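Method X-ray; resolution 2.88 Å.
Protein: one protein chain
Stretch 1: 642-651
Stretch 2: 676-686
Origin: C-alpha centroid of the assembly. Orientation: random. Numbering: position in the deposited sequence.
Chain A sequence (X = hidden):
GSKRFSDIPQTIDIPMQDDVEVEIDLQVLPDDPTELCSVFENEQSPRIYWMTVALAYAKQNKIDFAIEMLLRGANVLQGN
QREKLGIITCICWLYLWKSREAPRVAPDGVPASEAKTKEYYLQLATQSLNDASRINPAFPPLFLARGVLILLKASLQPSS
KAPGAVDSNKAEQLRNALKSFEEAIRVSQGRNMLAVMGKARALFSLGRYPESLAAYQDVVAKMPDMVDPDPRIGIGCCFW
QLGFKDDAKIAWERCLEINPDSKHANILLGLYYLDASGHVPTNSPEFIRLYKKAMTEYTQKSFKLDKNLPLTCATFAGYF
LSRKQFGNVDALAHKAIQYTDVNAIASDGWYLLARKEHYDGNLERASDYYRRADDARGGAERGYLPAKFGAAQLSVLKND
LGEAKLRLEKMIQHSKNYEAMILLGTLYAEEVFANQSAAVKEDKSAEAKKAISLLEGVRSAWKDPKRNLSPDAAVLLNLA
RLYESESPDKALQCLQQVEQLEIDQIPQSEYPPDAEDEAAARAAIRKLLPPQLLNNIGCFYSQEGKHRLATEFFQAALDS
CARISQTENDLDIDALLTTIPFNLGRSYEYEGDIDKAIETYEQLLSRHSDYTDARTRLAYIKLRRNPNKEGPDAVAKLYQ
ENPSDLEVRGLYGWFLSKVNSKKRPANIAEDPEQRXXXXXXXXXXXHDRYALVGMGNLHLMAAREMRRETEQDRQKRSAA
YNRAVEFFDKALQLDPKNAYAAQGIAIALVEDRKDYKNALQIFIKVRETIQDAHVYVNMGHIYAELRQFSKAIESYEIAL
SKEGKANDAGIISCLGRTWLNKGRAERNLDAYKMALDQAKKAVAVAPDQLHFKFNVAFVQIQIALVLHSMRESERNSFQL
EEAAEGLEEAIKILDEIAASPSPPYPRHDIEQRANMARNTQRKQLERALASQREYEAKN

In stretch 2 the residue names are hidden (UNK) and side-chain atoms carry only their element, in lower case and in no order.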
# COMPACT_ATOMS: atom_id res chain seq x y z
N ASN A 642 17.21 11.37 -40.71
CA ASN A 642 16.68 11.41 -39.34
C ASN A 642 17.73 11.57 -38.23
O ASN A 642 17.73 10.82 -37.25
CB ASN A 642 15.83 10.15 -39.10
CG ASN A 642 14.52 10.49 -38.44
OD1 ASN A 642 14.49 10.85 -37.26
ND2 ASN A 642 13.44 10.46 -39.22
N PRO A 643 18.57 12.60 -38.34
CA PRO A 643 19.88 12.69 -37.67
C PRO A 643 19.95 13.04 -36.18
O PRO A 643 21.05 13.11 -35.64
CB PRO A 643 20.60 13.80 -38.45
CG PRO A 643 19.61 14.35 -39.42
CD PRO A 643 18.25 13.85 -39.04
N SER A 644 18.82 13.26 -35.52
CA SER A 644 18.88 13.65 -34.11
C SER A 644 18.15 12.71 -33.17
O SER A 644 17.89 13.07 -32.00
CB SER A 644 18.35 15.07 -33.93
OG SER A 644 16.95 15.07 -33.69
N ASP A 645 17.81 11.52 -33.65
CA ASP A 645 17.16 10.54 -32.79
C ASP A 645 18.23 9.73 -32.08
O ASP A 645 18.99 9.01 -32.72
CB ASP A 645 16.26 9.61 -33.61
CG ASP A 645 15.34 8.77 -32.74
OD1 ASP A 645 15.80 8.17 -31.73
OD2 ASP A 645 14.14 8.70 -33.09
N LEU A 646 18.27 9.81 -30.75
CA LEU A 646 19.33 9.17 -29.96
C LEU A 646 19.45 7.66 -30.15
O LEU A 646 20.57 7.13 -30.09
CB LEU A 646 19.16 9.46 -28.48
CG LEU A 646 19.16 10.93 -28.08
CD1 LEU A 646 19.24 11.02 -26.56
CD2 LEU A 646 20.29 11.71 -28.77
N GLU A 647 18.32 6.98 -30.35
CA GLU A 647 18.31 5.55 -30.69
C GLU A 647 18.95 5.35 -32.06
O GLU A 647 19.88 4.58 -32.21
CB GLU A 647 16.90 4.98 -30.69
CG GLU A 647 16.26 4.93 -29.32
CD GLU A 647 17.01 4.03 -28.35
OE1 GLU A 647 17.40 2.92 -28.75
OE2 GLU A 647 17.20 4.43 -27.19
N VAL A 648 18.45 6.08 -33.04
CA VAL A 648 19.01 6.05 -34.39
C VAL A 648 20.50 6.33 -34.34
O VAL A 648 21.33 5.72 -35.03
CB VAL A 648 18.35 7.10 -35.30
CG1 VAL A 648 19.12 7.25 -36.60
CG2 VAL A 648 16.90 6.74 -35.58
N ARG A 649 20.83 7.29 -33.49
CA ARG A 649 22.20 7.67 -33.32
C ARG A 649 22.95 6.42 -32.90
O ARG A 649 23.81 5.92 -33.64
CB ARG A 649 22.32 8.78 -32.29
CG ARG A 649 21.68 10.10 -32.69
CD ARG A 649 22.52 10.90 -33.67
NE ARG A 649 23.56 11.70 -33.02
CZ ARG A 649 24.52 12.34 -33.67
NH1 ARG A 649 24.59 12.30 -35.00
NH2 ARG A 649 25.43 13.04 -33.01
N GLY A 650 22.58 5.88 -31.74
CA GLY A 650 23.25 4.71 -31.17
C GLY A 650 23.51 3.64 -32.21
O GLY A 650 24.62 3.09 -32.28
N LEU A 651 22.49 3.36 -33.03
CA LEU A 651 22.60 2.36 -34.08
C LEU A 651 23.72 2.69 -35.07
O LEU A 651 24.53 1.83 -35.45
CB LEU A 651 21.27 2.21 -34.83
CG LEU A 651 21.37 1.19 -35.97
CD1 LEU A 651 21.77 -0.20 -35.48
CD2 LEU A 651 20.06 1.09 -36.73
N UNK A 676 34.79 10.72 -33.09
CA UNK A 676 34.29 11.99 -33.56
C UNK A 676 32.79 12.06 -33.33
O UNK A 676 32.32 12.86 -32.51
n UNK A 676 33.74 15.51 -36.15
c UNK A 676 34.62 12.12 -35.06
c UNK A 676 33.78 14.85 -37.29
c UNK A 676 34.26 13.44 -35.67
n UNK A 676 34.09 13.59 -37.03
c UNK A 676 34.04 14.66 -35.12
N UNK A 677 32.08 11.17 -34.01
CA UNK A 677 30.63 11.08 -33.96
C UNK A 677 30.06 10.89 -32.55
O UNK A 677 29.06 11.51 -32.20
o UNK A 677 25.04 7.98 -33.59
c UNK A 677 28.79 9.42 -34.54
c UNK A 677 26.27 8.47 -33.91
c UNK A 677 27.67 9.94 -35.16
c UNK A 677 26.41 9.47 -34.85
c UNK A 677 27.37 7.94 -33.28
c UNK A 677 30.17 9.94 -34.87
c UNK A 677 28.62 8.42 -33.59
N UNK A 678 30.68 10.04 -31.75
CA UNK A 678 30.16 9.75 -30.40
C UNK A 678 30.16 11.00 -29.55
O UNK A 678 29.30 11.15 -28.70
c UNK A 678 31.01 4.89 -30.13
n UNK A 678 30.10 3.73 -30.33
c UNK A 678 30.96 8.67 -29.67
c UNK A 678 30.30 6.21 -29.86
c UNK A 678 31.13 7.35 -30.42
N UNK A 679 31.13 11.88 -29.74
CA UNK A 679 31.15 13.08 -28.91
C UNK A 679 30.41 14.28 -29.56
O UNK A 679 30.10 15.25 -28.87
c UNK A 679 33.23 14.59 -28.89
c UNK A 679 33.63 16.74 -29.19
c UNK A 679 34.35 14.71 -29.64
c UNK A 679 32.55 13.38 -28.34
n UNK A 679 34.57 16.06 -29.83
n UNK A 679 32.83 15.88 -28.59
N UNK A 680 30.08 14.17 -30.85
CA UNK A 680 29.07 15.09 -31.44
C UNK A 680 27.74 14.76 -30.75
O UNK A 680 27.08 15.65 -30.21
c UNK A 680 28.91 15.03 -33.00
c UNK A 680 30.25 14.81 -33.73
o UNK A 680 27.97 14.02 -33.38
N UNK A 681 27.39 13.48 -30.74
CA UNK A 681 26.24 12.98 -29.98
C UNK A 681 26.34 13.37 -28.50
O UNK A 681 25.34 13.63 -27.85
c UNK A 681 26.12 11.47 -30.14
c UNK A 681 24.76 9.40 -29.92
c UNK A 681 25.53 10.54 -27.86
c UNK A 681 25.07 10.75 -29.29
N UNK A 682 27.57 13.39 -27.98
CA UNK A 682 27.84 13.87 -26.63
C UNK A 682 27.48 15.36 -26.42
O UNK A 682 27.17 15.78 -25.30
c UNK A 682 29.30 13.66 -26.33
c UNK A 682 29.68 13.89 -24.90
c UNK A 682 29.04 12.88 -24.00
n UNK A 682 28.45 13.35 -22.92
o UNK A 682 29.08 11.68 -24.29
N UNK A 683 27.54 16.16 -27.48
CA UNK A 683 26.97 17.52 -27.48
C UNK A 683 25.41 17.54 -27.54
O UNK A 683 24.81 18.49 -27.06
o UNK A 683 26.63 19.38 -28.98
c UNK A 683 27.53 18.34 -28.63
N UNK A 684 24.79 16.54 -28.18
CA UNK A 684 23.31 16.31 -28.12
C UNK A 684 22.80 15.81 -26.76
O UNK A 684 21.65 16.06 -26.41
c UNK A 684 22.85 15.26 -29.14
c UNK A 684 21.49 16.58 -32.42
c UNK A 684 23.81 16.08 -32.72
c UNK A 684 21.57 16.17 -31.10
o UNK A 684 22.60 16.92 -34.55
c UNK A 684 22.77 15.73 -30.56
c UNK A 684 23.88 15.68 -31.40
c UNK A 684 22.62 16.53 -33.23
N UNK A 685 23.62 15.05 -26.02
CA UNK A 685 23.24 14.57 -24.68
C UNK A 685 24.47 14.27 -23.82
O UNK A 685 25.27 13.40 -24.17
o UNK A 685 23.19 12.43 -22.69
c UNK A 685 22.38 13.32 -24.76
c UNK A 685 22.19 12.65 -23.40
o UNK A 685 21.04 12.33 -23.03
N UNK A 686 24.59 14.95 -22.68
CA UNK A 686 25.78 14.82 -21.83
C UNK A 686 25.93 13.42 -21.22
O UNK A 686 27.05 12.98 -21.01
c UNK A 686 25.83 15.89 -20.73
c UNK A 686 27.03 15.77 -19.78
n UNK A 686 28.11 19.38 -19.08
c UNK A 686 27.31 17.02 -18.95
c UNK A 686 27.54 18.23 -19.84

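Position 676 carries one carbon and then a five-membered ring of three carbons and two nitrogens, which is an imidazole: His 676. Its ring lies beyond the reach of stretch 1, on an exposed surface where a polar ring is readily accommodated.

At 677 one carbon leads to a six-carbon ring bearing a single oxygen, and that oxygen lies 2.4 Å from the backbone O of Arg 649. This is Tyr 677. Its CA-to-CB bond points sideways, but the long ring carries the hydroxyl across to the other helix, where OH donates to that carbonyl. The bond is very short, and the oxygen is crowded in the model, so its exact place is less sure.

Position 678 has four carbons in a row ending in nitrogen, the mark of Lys 678. It leaves CA away from stretch 1 and makes no contact there; its long chain carries the amine to a hydrogen-bonding partner just outside the two stretches.

At 679 a carbon again precedes a ring of three carbons and two nitrogens: His 679, directed away from the other helix, its polar ring at ease on an exposed surface.

Position 680 has one carbon carrying an oxygen and a second carbon; the oxygen lies 2.7 Å from Arg 649 NH2. This beta-branched hydroxyl side chain is Thr 680. OG1 donates to Tyr 677 O at 3.0 Å, within its own helix, while accepting from the arginine. A hydroxyl suits the place because it can donate and accept at once.

Position 681 shows four carbons, forked at the second, and no heteroatom; its CB points toward stretch 1 and lies 3.3 Å from Arg 649 NH2. This is Leu 681, packing against the arginine's end. The 3.0 Å between Arg 649 NH2 and Leu 681 N is no hydrogen bond, since both are donors and Leu 681 N already serves Tyr 677 O.

At 682 three carbons end in one oxygen and one nitrogen, an amide: Gln 682. Directed away, it turns to its own chain, where NE2 donates to the backbone O of 686 at a very short 2.4 Å.

Position 683 has one carbon and one oxygen, hence Ser 683, small, exposed and free of stretch 1.

Position 684 repeats the six-carbon ring with one oxygen; a ring carbon lies 3.8 Å from Ser 644 CB, and CB 4.4 Å from Leu 646 CD2. This is Tyr 684, pointing toward stretch 1. Its broad ring lies beside the turn preceding the helix, with CD1 3.5 Å from Arg 649 NH2.

At 685 two carbons, the second carrying two oxygens, place one oxygen 4.2 Å from Leu 646 CD1. This is Asp 685, the first residue to leave helical geometry; its carboxylate suits the place because OD2 is hydrogen-bonded just outside the stretches.

Position 686, four carbons in a row ending in nitrogen, is Lys 686, out of reach, its charged end suited to an exposed surface.

The helices run nearly antiparallel, at 167°, with axes 11.0 Å apart. Arg 649 bridges that gap as a knob among Tyr 677, Thr 680, Leu 681 and Tyr 684. The two tyrosines cover opposite faces of its guanidinium, while Thr 680 accepts at the edge, and Leu 646 extends the packing beside Tyr 684.

Stretch 2 (676-686) HYKHTLQSYDK
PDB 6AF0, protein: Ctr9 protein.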